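Local atomic coordinates of Apc35852 (Geobacillus stearothermophilus, PDB entry 1U9C), a protein that is of unknown function but belongs to the DJ-1/PfpI family, whose relatives include chaperones and cysteine proteases. Residues T24-E29 with G53-D58; T13-I18 with T101-P106; E30-Y35 with A70-A75. All coordinates share one frame; numbering follows the deposited sequence.

Interaction 1 lies on the same side of the chain's centre as each of the other two, near strand 7-12 of the mixed, mostly parallel sheet. Along the chain the segments come in the order 13-18, 24-29, 30-35, 53-58, 70-75, 101-106, so interaction 2 closes a long loop that encloses the other two, while interactions 1 and 3 alternate. Interactions 1 and 2 have centres about 10 Å apart and touch through Thr13 and Thr16. Interactions 1 and 3 have centres about 11 Å apart and share helix 28-40. Interactions 2 and 3, with centres about 19 Å apart, do not touch; interaction 1 joins helices 28-40 and 101-104 through the loops after strands 7-12 and 44-49.

Interaction 1: residues T24-E29 with G53-D58; sequences TGLWLE and GEVPLD
Leu26 grips the 53-58 segment with both of its backbone polar groups. Its N donates to Pro56 O at 2.9 Å, and its O accepts from Asp58 N in a nearly straight bond (169° at the hydrogen), so that Leu26 and Leu57 form a beta bridge. The bridge is a single one, and the two segments run in quite different directions. Gly25 lets them come this close: its CA lies 3.5 Å from Pro56 O in a CA-H...O contact, and a side chain here would run into that same carbonyl. One water donates to both Thr24 O and Leu57 O and so links the two carbonyls.

Among side-chain polar contacts, Thr24 OG1 donates to Asp58 OD2 at 2.8 Å. The hydroxyl meets the anti side of the carboxylate, 30° out of its plane; it stands there because OG1 is anti to the backbone N. Asp58 OD1 is bonded in turn to Arg60 N, so each carboxylate oxygen has a partner. The Trp27 ring brings CZ3 to 4.0 Å from Asp58 OD1, its plane turned 49° from the carboxylate.

The apolar contacts centre on Leu26. Leu26 and Leu57 lie side by side and point the same way, CD2 to CD2 at 3.8 Å. Leu26 CD2 also meets Val55 CG1, and both residues rest on Val12 of strand 7-12.

Here the approach to helix 28-40 is tied to the loop after strand 44-49, at the C-terminal edge of the parallel strands, as befits the three-layer alpha/beta fold of the DJ-1/PfpI family.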
loop_
_atom_site.group_PDB
_atom_site.type_symbol
_atom_site.label_atom_id
_atom_site.label_comp_id
_atom_site.label_asym_id
_atom_site.label_seq_id
_atom_site.Cartn_x
_atom_site.Cartn_y
_atom_site.Cartn_z
ATOM N N THR A 24 9.245 -13.480 2.721
ATOM C CA THR A 24 8.713 -12.355 1.986
ATOM C C THR A 24 9.319 -11.049 2.461
ATOM O O THR A 24 10.406 -10.958 3.015
ATOM C CB THR A 24 7.219 -12.446 2.077
ATOM O OG1 THR A 24 6.568 -11.489 1.254
ATOM C CG2 THR A 24 6.679 -12.320 3.513
ATOM N N GLY A 25 8.605 -9.982 2.133
ATOM C CA GLY A 25 8.959 -8.580 2.466
ATOM C C GLY A 25 8.169 -7.641 1.574
ATOM O O GLY A 25 7.116 -7.971 1.157
ATOM N N LEU A 26 8.718 -6.455 1.369
ATOM C CA LEU A 26 8.158 -5.457 0.451
ATOM C C LEU A 26 8.379 -5.881 -0.968
ATOM O O LEU A 26 9.451 -6.384 -1.340
ATOM C CB LEU A 26 8.904 -4.144 0.682
ATOM C CG LEU A 26 8.744 -3.083 -0.405
ATOM C CD1 LEU A 26 7.355 -2.543 -0.544
ATOM C CD2 LEU A 26 9.742 -1.957 -0.098
ATOM N N TRP A 27 7.355 -5.729 -1.813
ATOM C CA TRP A 27 7.523 -5.927 -3.235
ATOM C C TRP A 27 8.136 -4.649 -3.823
ATOM O O TRP A 27 7.448 -3.640 -3.935
ATOM C CB TRP A 27 6.191 -6.223 -3.956
ATOM C CG TRP A 27 6.412 -6.792 -5.284
ATOM C CD1 TRP A 27 6.609 -6.104 -6.461
ATOM C CD2 TRP A 27 6.598 -8.167 -5.590
ATOM N NE1 TRP A 27 6.869 -6.996 -7.486
ATOM C CE2 TRP A 27 6.877 -8.255 -6.958
ATOM C CE3 TRP A 27 6.545 -9.339 -4.827
ATOM C CZ2 TRP A 27 7.101 -9.468 -7.577
ATOM C CZ3 TRP A 27 6.777 -10.543 -5.458
ATOM C CH2 TRP A 27 7.042 -10.596 -6.780
ATOM N N LEU A 28 9.405 -4.707 -4.149
ATOM C CA LEU A 28 10.195 -3.517 -4.446
ATOM C C LEU A 28 9.534 -2.542 -5.408
ATOM O O LEU A 28 9.432 -1.331 -5.114
ATOM C CB LEU A 28 11.605 -3.918 -4.881
ATOM C CG LEU A 28 12.482 -2.733 -5.248
ATOM C CD1 LEU A 28 12.693 -1.716 -4.124
ATOM C CD2 LEU A 28 13.816 -3.304 -5.733
ATOM N N GLU A 29 9.041 -3.005 -6.544
ATOM C CA GLU A 29 8.533 -2.103 -7.554
ATOM C C GLU A 29 7.395 -1.263 -7.017
ATOM O O GLU A 29 7.152 -0.141 -7.492
ATOM C CB GLU A 29 8.055 -2.912 -8.809
ATOM C CG GLU A 29 7.342 -2.093 -9.876
ATOM C CD GLU A 29 6.863 -2.869 -11.065
ATOM O OE1 GLU A 29 6.825 -4.121 -11.047
ATOM O OE2 GLU A 29 6.475 -2.147 -12.021
ATOM N N GLY A 53 14.040 1.601 9.967
ATOM C CA GLY A 53 15.232 0.883 9.577
ATOM C C GLY A 53 15.219 0.282 8.200
ATOM O O GLY A 53 14.504 0.751 7.300
ATOM N N GLU A 54 16.020 -0.739 8.009
ATOM C CA GLU A 54 16.227 -1.340 6.713
ATOM C C GLU A 54 15.127 -2.319 6.335
ATOM O O GLU A 54 14.956 -3.324 7.040
ATOM C CB GLU A 54 17.602 -2.049 6.640
ATOM C CG GLU A 54 17.925 -2.737 5.334
ATOM C CD GLU A 54 19.393 -3.160 5.236
ATOM O OE1 GLU A 54 20.100 -3.266 6.271
ATOM O OE2 GLU A 54 19.875 -3.376 4.109
ATOM N N VAL A 55 14.368 -2.055 5.292
ATOM C CA VAL A 55 13.204 -2.813 4.912
ATOM C C VAL A 55 13.607 -4.049 4.142
ATOM O O VAL A 55 14.370 -3.977 3.166
ATOM C CB VAL A 55 12.338 -1.920 4.100
ATOM C CG1 VAL A 55 11.260 -2.668 3.394
ATOM C CG2 VAL A 55 11.741 -0.843 4.985
ATOM N N PRO A 56 13.098 -5.219 4.480
ATOM C CA PRO A 56 13.395 -6.435 3.729
ATOM C C PRO A 56 12.573 -6.486 2.453
ATOM O O PRO A 56 11.408 -6.086 2.435
ATOM C CB PRO A 56 12.925 -7.552 4.684
ATOM C CG PRO A 56 11.770 -6.926 5.421
ATOM C CD PRO A 56 12.167 -5.451 5.605
ATOM N N LEU A 57 13.176 -6.985 1.383
ATOM C CA LEU A 57 12.496 -7.063 0.124
ATOM C C LEU A 57 12.089 -8.516 -0.146
ATOM O O LEU A 57 12.867 -9.441 0.121
ATOM C CB LEU A 57 13.441 -6.578 -0.993
ATOM C CG LEU A 57 13.953 -5.134 -0.775
ATOM C CD1 LEU A 57 14.921 -4.668 -1.920
ATOM C CD2 LEU A 57 12.739 -4.177 -0.619
ATOM N N ASP A 58 10.924 -8.695 -0.706
ATOM C CA ASP A 58 10.486 -10.029 -1.139
ATOM C C ASP A 58 11.502 -10.490 -2.145
ATOM O O ASP A 58 11.773 -9.777 -3.120
ATOM C CB ASP A 58 9.121 -10.001 -1.726
ATOM C CG ASP A 58 8.569 -11.378 -2.007
ATOM O OD1 ASP A 58 9.203 -12.138 -2.755
ATOM O OD2 ASP A 58 7.527 -11.803 -1.398
HETATM O O HOH W 1 12.979 -11.027 2.531
#

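Interaction 2: residues T13-I18 with T101-P106; sequences TNHTTI and TMFDFP
Phe103 packs on His15 chiefly with its CB, which sits over the middle of the imidazole face, 3.4 Å from the ring centroid. The two rings are nearly parallel, at 14°, but offset so far that they hardly overlap, and the CH-pi contact carries most of the pairing. Farther out, Phe103 CE2 reaches Ile18 CG1 at 4.0 Å, while Thr17 O stands over one face of the phenyl ring.

His15 is held in this attitude by its own segment. NE2 donates to Thr17 O at 2.7 Å, the acceptor lying in the imidazole plane and on a carbonyl lone pair, which fixes the rotation of the ring beneath Phe103.

Thr13 carries the polar half. Its OG1, anti to the backbone N (chi1 -173°), donates to Asp104 OD1 at 2.6 Å from the syn side, well out of the carboxylate plane. Thr13 OG1 also accepts from His15 N, making an ST turn. Asp104 OD2 receives Asn14 N on its syn lone pair at 2.9 Å, so one carboxylate binds two consecutive residues. An alanine at Asp104 would probably leave Thr13 OG1 without its acceptor and Asn14 N without a mate, setting the turn free to shift. Thr13 CB also meets Thr101 CG2 at 3.8 Å.

The contact thus seats helix 101-104 against the loop that leaves strand 7-12. Asn14 ties that loop to Ser49 at the end of strand 44-49 and to Gln51 just after it, Thr101 OG1 bonds back to Gly98 O, and Ile18 reaches the loop at His168.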
loop_
_atom_site.group_PDB
_atom_site.type_symbol
_atom_site.label_atom_id
_atom_site.label_comp_id
_atom_site.label_asym_id
_atom_site.label_seq_id
_atom_site.Cartn_x
_atom_site.Cartn_y
_atom_site.Cartn_z
ATOM N N THR A 13 6.029 -2.593 4.684
ATOM C CA THR A 13 6.197 -3.730 5.619
ATOM C C THR A 13 7.643 -3.922 6.026
ATOM O O THR A 13 8.589 -3.495 5.360
ATOM C CB THR A 13 5.657 -4.997 4.924
ATOM O OG1 THR A 13 5.639 -6.117 5.840
ATOM C CG2 THR A 13 6.514 -5.448 3.766
ATOM N N ASN A 14 7.816 -4.577 7.173
ATOM C CA ASN A 14 9.084 -5.099 7.609
ATOM C C ASN A 14 9.034 -6.621 7.840
ATOM O O ASN A 14 9.992 -7.170 8.381
ATOM C CB ASN A 14 9.567 -4.467 8.910
ATOM C CG ASN A 14 9.623 -2.969 8.845
ATOM O OD1 ASN A 14 8.622 -2.324 9.047
ATOM N ND2 ASN A 14 10.813 -2.390 8.557
ATOM N N HIS A 15 7.978 -7.279 7.384
ATOM C CA HIS A 15 7.768 -8.670 7.712
ATOM C C HIS A 15 8.370 -9.619 6.735
ATOM O O HIS A 15 8.148 -9.474 5.524
ATOM C CB HIS A 15 6.286 -8.969 7.813
ATOM C CG HIS A 15 6.006 -10.267 8.462
ATOM N ND1 HIS A 15 5.909 -10.388 9.820
ATOM C CD2 HIS A 15 5.912 -11.519 7.956
ATOM C CE1 HIS A 15 5.759 -11.673 10.134
ATOM N NE2 HIS A 15 5.732 -12.382 9.014
ATOM N N THR A 16 9.052 -10.635 7.216
ATOM C CA THR A 16 9.607 -11.618 6.307
ATOM C C THR A 16 9.089 -13.050 6.484
ATOM O O THR A 16 9.153 -13.853 5.564
ATOM C CB THR A 16 11.089 -11.520 6.722
ATOM O OG1 THR A 16 11.699 -10.343 6.157
ATOM C CG2 THR A 16 11.894 -12.764 6.421
ATOM N N THR A 17 8.582 -13.434 7.643
ATOM C CA THR A 17 8.338 -14.872 7.965
ATOM C C THR A 17 6.973 -15.410 7.537
ATOM O O THR A 17 5.927 -14.835 7.830
ATOM C CB THR A 17 8.508 -15.121 9.437
ATOM O OG1 THR A 17 7.664 -14.225 10.169
ATOM C CG2 THR A 17 9.934 -14.813 9.854
ATOM N N ILE A 18 6.970 -16.487 6.775
ATOM C CA ILE A 18 5.716 -17.244 6.572
ATOM C C ILE A 18 5.946 -18.657 7.052
ATOM O O ILE A 18 5.280 -19.096 7.995
ATOM C CB ILE A 18 5.294 -17.208 5.112
ATOM C CG1 ILE A 18 5.379 -15.794 4.578
ATOM C CG2 ILE A 18 3.933 -17.854 4.951
ATOM C CD1 ILE A 18 4.914 -15.570 3.094
ATOM N N THR A 101 3.063 -7.500 4.127
ATOM C CA THR A 101 2.022 -6.665 4.648
ATOM C C THR A 101 0.876 -7.426 5.299
ATOM O O THR A 101 0.225 -6.914 6.191
ATOM C CB THR A 101 1.416 -5.721 3.562
ATOM O OG1 THR A 101 0.812 -6.532 2.512
ATOM C CG2 THR A 101 2.432 -4.824 2.949
ATOM N N MET A 102 0.564 -8.620 4.798
ATOM C CA MET A 102 -0.539 -9.402 5.319
ATOM C C MET A 102 -0.305 -9.754 6.762
ATOM O O MET A 102 -1.274 -10.101 7.480
ATOM C CB MET A 102 -0.716 -10.684 4.492
ATOM C CG MET A 102 -1.138 -10.387 3.026
ATOM S SD MET A 102 -2.868 -9.850 2.959
ATOM C CE MET A 102 -3.767 -11.414 3.229
ATOM N N PHE A 103 0.938 -9.738 7.200
ATOM C CA PHE A 103 1.305 -10.097 8.578
ATOM C C PHE A 103 1.598 -8.934 9.519
ATOM O O PHE A 103 1.561 -9.121 10.746
ATOM C CB PHE A 103 2.543 -10.978 8.553
ATOM C CG PHE A 103 2.342 -12.239 7.787
ATOM C CD1 PHE A 103 1.844 -13.366 8.409
ATOM C CD2 PHE A 103 2.599 -12.281 6.441
ATOM C CE1 PHE A 103 1.619 -14.521 7.719
ATOM C CE2 PHE A 103 2.401 -13.424 5.739
ATOM C CZ PHE A 103 1.874 -14.554 6.363
ATOM N N ASP A 104 1.969 -7.774 9.015
ATOM C CA ASP A 104 2.261 -6.642 9.909
ATOM C C ASP A 104 1.405 -5.388 9.633
ATOM O O ASP A 104 1.536 -4.452 10.421
ATOM C CB ASP A 104 3.766 -6.261 9.991
ATOM C CG ASP A 104 4.395 -5.765 8.710
ATOM O OD1 ASP A 104 3.751 -5.780 7.647
ATOM O OD2 ASP A 104 5.570 -5.264 8.802
ATOM N N PHE A 105 0.557 -5.352 8.611
ATOM C CA PHE A 105 -0.353 -4.216 8.438
ATOM C C PHE A 105 -1.741 -4.356 9.087
ATOM O O PHE A 105 -2.173 -3.397 9.698
ATOM C CB PHE A 105 -0.600 -3.892 6.936
ATOM C CG PHE A 105 0.485 -3.120 6.238
ATOM C CD1 PHE A 105 1.722 -2.855 6.787
ATOM C CD2 PHE A 105 0.207 -2.558 4.985
ATOM C CE1 PHE A 105 2.661 -2.082 6.133
ATOM C CE2 PHE A 105 1.142 -1.817 4.333
ATOM C CZ PHE A 105 2.349 -1.564 4.878
ATOM N N PRO A 106 -2.484 -5.456 8.911
ATOM C CA PRO A 106 -3.892 -5.411 9.270
ATOM C C PRO A 106 -4.190 -5.133 10.711
ATOM O O PRO A 106 -5.268 -4.573 11.015
ATOM C CB PRO A 106 -4.423 -6.753 8.799
ATOM C CG PRO A 106 -3.278 -7.639 8.755
ATOM C CD PRO A 106 -2.108 -6.773 8.346
#

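Interaction 3: residues E30-Y35 with A70-A75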
loop_
_atom_site.group_PDB
_atom_site.type_symbol
_atom_site.label_atom_id
_atom_site.label_comp_id
_atom_site.label_asym_id
_atom_site.label_seq_id
_atom_site.Cartn_x
_atom_site.Cartn_y
_atom_site.Cartn_z
ATOM N N GLU A 30 6.587 -1.842 -6.155
ATOM C CA GLU A 30 5.408 -1.168 -5.629
ATOM C C GLU A 30 5.718 0.041 -4.773
ATOM O O GLU A 30 4.857 0.892 -4.581
ATOM C CB GLU A 30 4.522 -2.153 -4.900
ATOM C CG GLU A 30 3.908 -3.195 -5.848
ATOM C CD GLU A 30 3.214 -4.304 -5.184
ATOM O OE1 GLU A 30 2.986 -4.291 -4.013
ATOM O OE2 GLU A 30 2.917 -5.275 -5.973
ATOM N N PHE A 31 6.915 0.076 -4.224
ATOM C CA PHE A 31 7.487 1.265 -3.585
ATOM C C PHE A 31 8.239 2.128 -4.600
ATOM O O PHE A 31 8.016 3.331 -4.674
ATOM C CB PHE A 31 8.444 0.872 -2.457
ATOM C CG PHE A 31 9.133 2.035 -1.851
ATOM C CD1 PHE A 31 8.489 2.864 -0.955
ATOM C CD2 PHE A 31 10.422 2.399 -2.241
ATOM C CE1 PHE A 31 9.126 3.983 -0.442
ATOM C CE2 PHE A 31 11.050 3.483 -1.722
ATOM C CZ PHE A 31 10.409 4.279 -0.836
ATOM N N ALA A 32 9.138 1.510 -5.353
ATOM C CA ALA A 32 10.096 2.286 -6.134
ATOM C C ALA A 32 9.423 3.081 -7.257
ATOM O O ALA A 32 9.753 4.246 -7.484
ATOM C CB ALA A 32 11.185 1.391 -6.724
ATOM N N VAL A 33 8.483 2.491 -7.994
ATOM C CA VAL A 33 7.886 3.208 -9.105
ATOM C C VAL A 33 7.052 4.403 -8.578
ATOM O O VAL A 33 7.204 5.525 -9.055
ATOM C CB VAL A 33 7.110 2.243 -9.978
ATOM C CG1 VAL A 33 6.050 2.954 -10.809
ATOM C CG2 VAL A 33 8.082 1.417 -10.842
ATOM N N PRO A 34 6.172 4.216 -7.601
ATOM C CA PRO A 34 5.488 5.359 -7.011
ATOM C C PRO A 34 6.425 6.411 -6.422
ATOM O O PRO A 34 6.171 7.615 -6.593
ATOM C CB PRO A 34 4.539 4.708 -5.986
ATOM C CG PRO A 34 4.281 3.363 -6.597
ATOM C CD PRO A 34 5.630 2.947 -7.093
ATOM N N TYR A 35 7.433 5.971 -5.696
ATOM C CA TYR A 35 8.386 6.918 -5.084
ATOM C C TYR A 35 8.978 7.815 -6.195
ATOM O O TYR A 35 8.993 9.047 -6.029
ATOM C CB TYR A 35 9.497 6.119 -4.386
ATOM C CG TYR A 35 10.579 6.971 -3.711
ATOM C CD1 TYR A 35 10.377 7.458 -2.473
ATOM C CD2 TYR A 35 11.768 7.241 -4.335
ATOM C CE1 TYR A 35 11.342 8.219 -1.842
ATOM C CE2 TYR A 35 12.750 8.006 -3.669
ATOM C CZ TYR A 35 12.498 8.446 -2.436
ATOM O OH TYR A 35 13.477 9.209 -1.778
ATOM N N ALA A 70 17.560 3.715 -8.043
ATOM C CA ALA A 70 18.695 3.807 -7.133
ATOM C C ALA A 70 18.333 4.580 -5.840
ATOM O O ALA A 70 18.623 4.133 -4.739
ATOM C CB ALA A 70 19.852 4.493 -7.788
ATOM N N GLU A 71 17.726 5.748 -5.978
ATOM C CA GLU A 71 17.408 6.527 -4.799
ATOM C C GLU A 71 16.306 5.883 -3.948
ATOM O O GLU A 71 16.300 5.929 -2.718
ATOM C CB GLU A 71 16.992 7.939 -5.206
ATOM C CG GLU A 71 18.163 8.759 -5.694
ATOM C CD GLU A 71 17.672 9.906 -6.533
ATOM O OE1 GLU A 71 17.381 9.737 -7.772
ATOM O OE2 GLU A 71 17.564 10.969 -5.919
ATOM N N ALA A 72 15.319 5.263 -4.579
ATOM C CA ALA A 72 14.291 4.515 -3.840
ATOM C C ALA A 72 14.876 3.396 -3.033
ATOM O O ALA A 72 14.529 3.224 -1.857
ATOM C CB ALA A 72 13.299 3.993 -4.825
ATOM N N GLU A 73 15.769 2.640 -3.630
ATOM C CA GLU A 73 16.373 1.542 -2.951
ATOM C C GLU A 73 17.123 1.977 -1.751
ATOM O O GLU A 73 17.112 1.326 -0.677
ATOM C CB GLU A 73 17.285 0.747 -3.881
ATOM C CG GLU A 73 16.521 -0.005 -4.962
ATOM C CD GLU A 73 17.308 -0.281 -6.233
ATOM O OE1 GLU A 73 18.473 0.131 -6.357
ATOM O OE2 GLU A 73 16.654 -0.839 -7.129
ATOM N N ALA A 74 17.860 3.078 -1.888
ATOM C CA ALA A 74 18.581 3.624 -0.770
ATOM C C ALA A 74 17.716 4.138 0.326
ATOM O O ALA A 74 18.043 3.936 1.521
ATOM C CB ALA A 74 19.565 4.722 -1.304
ATOM N N ALA A 75 16.601 4.784 0.005
ATOM C CA ALA A 75 15.674 5.238 1.009
ATOM C C ALA A 75 15.175 4.120 1.908
ATOM O O ALA A 75 14.939 4.328 3.095
ATOM C CB ALA A 75 14.526 5.963 0.350
#
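Ala72 CB is touched by three side chains of helix 28-40. Tyr35 CD2 comes nearest, at 3.6 Å, with the methyl lying oblique to its ring. Ala32 CB meets it methyl to methyl at 3.9 Å, and Phe31 CE2 also touches it, at 3.9 Å. Phe31 CE2 lies 3.5 Å from Ala72 O as well, which stands at the edge of the phenyl ring, near its plane, where the C-H groups point. Tyr35 also meets the next turn of helix 70-75, its OH 4.0 Å from Ala75 CB.

Both aromatic residues hold CG anti to the backbone N (chi1 175° in Phe31, 179° in Tyr35), which starts both rings off in a similar way, one helical turn apart. Tyr35 CB lies over one face of the Phe31 ring, offset toward its rim. The axes of the two short segments run at 124° to each other and approach to 9.0 Å.

Beneath this layer is the sheet. Phe31 rests on Met10, Val12 and Val47, and Tyr35 on Met10, Val45 and Val47, while Pro34, at a kink in its helix, packs against Ala213 of helix 209-221.

The chemistry is that of apolar packing: alanine methyls against aromatic rings, with nothing polar paired across the two segments. The fit therefore probably depends largely on shape, and the small Ala32 and Ala72 are what let the backbones come so close there. The carbonyl at the phenyl edge adds at most a mild electrostatic attraction.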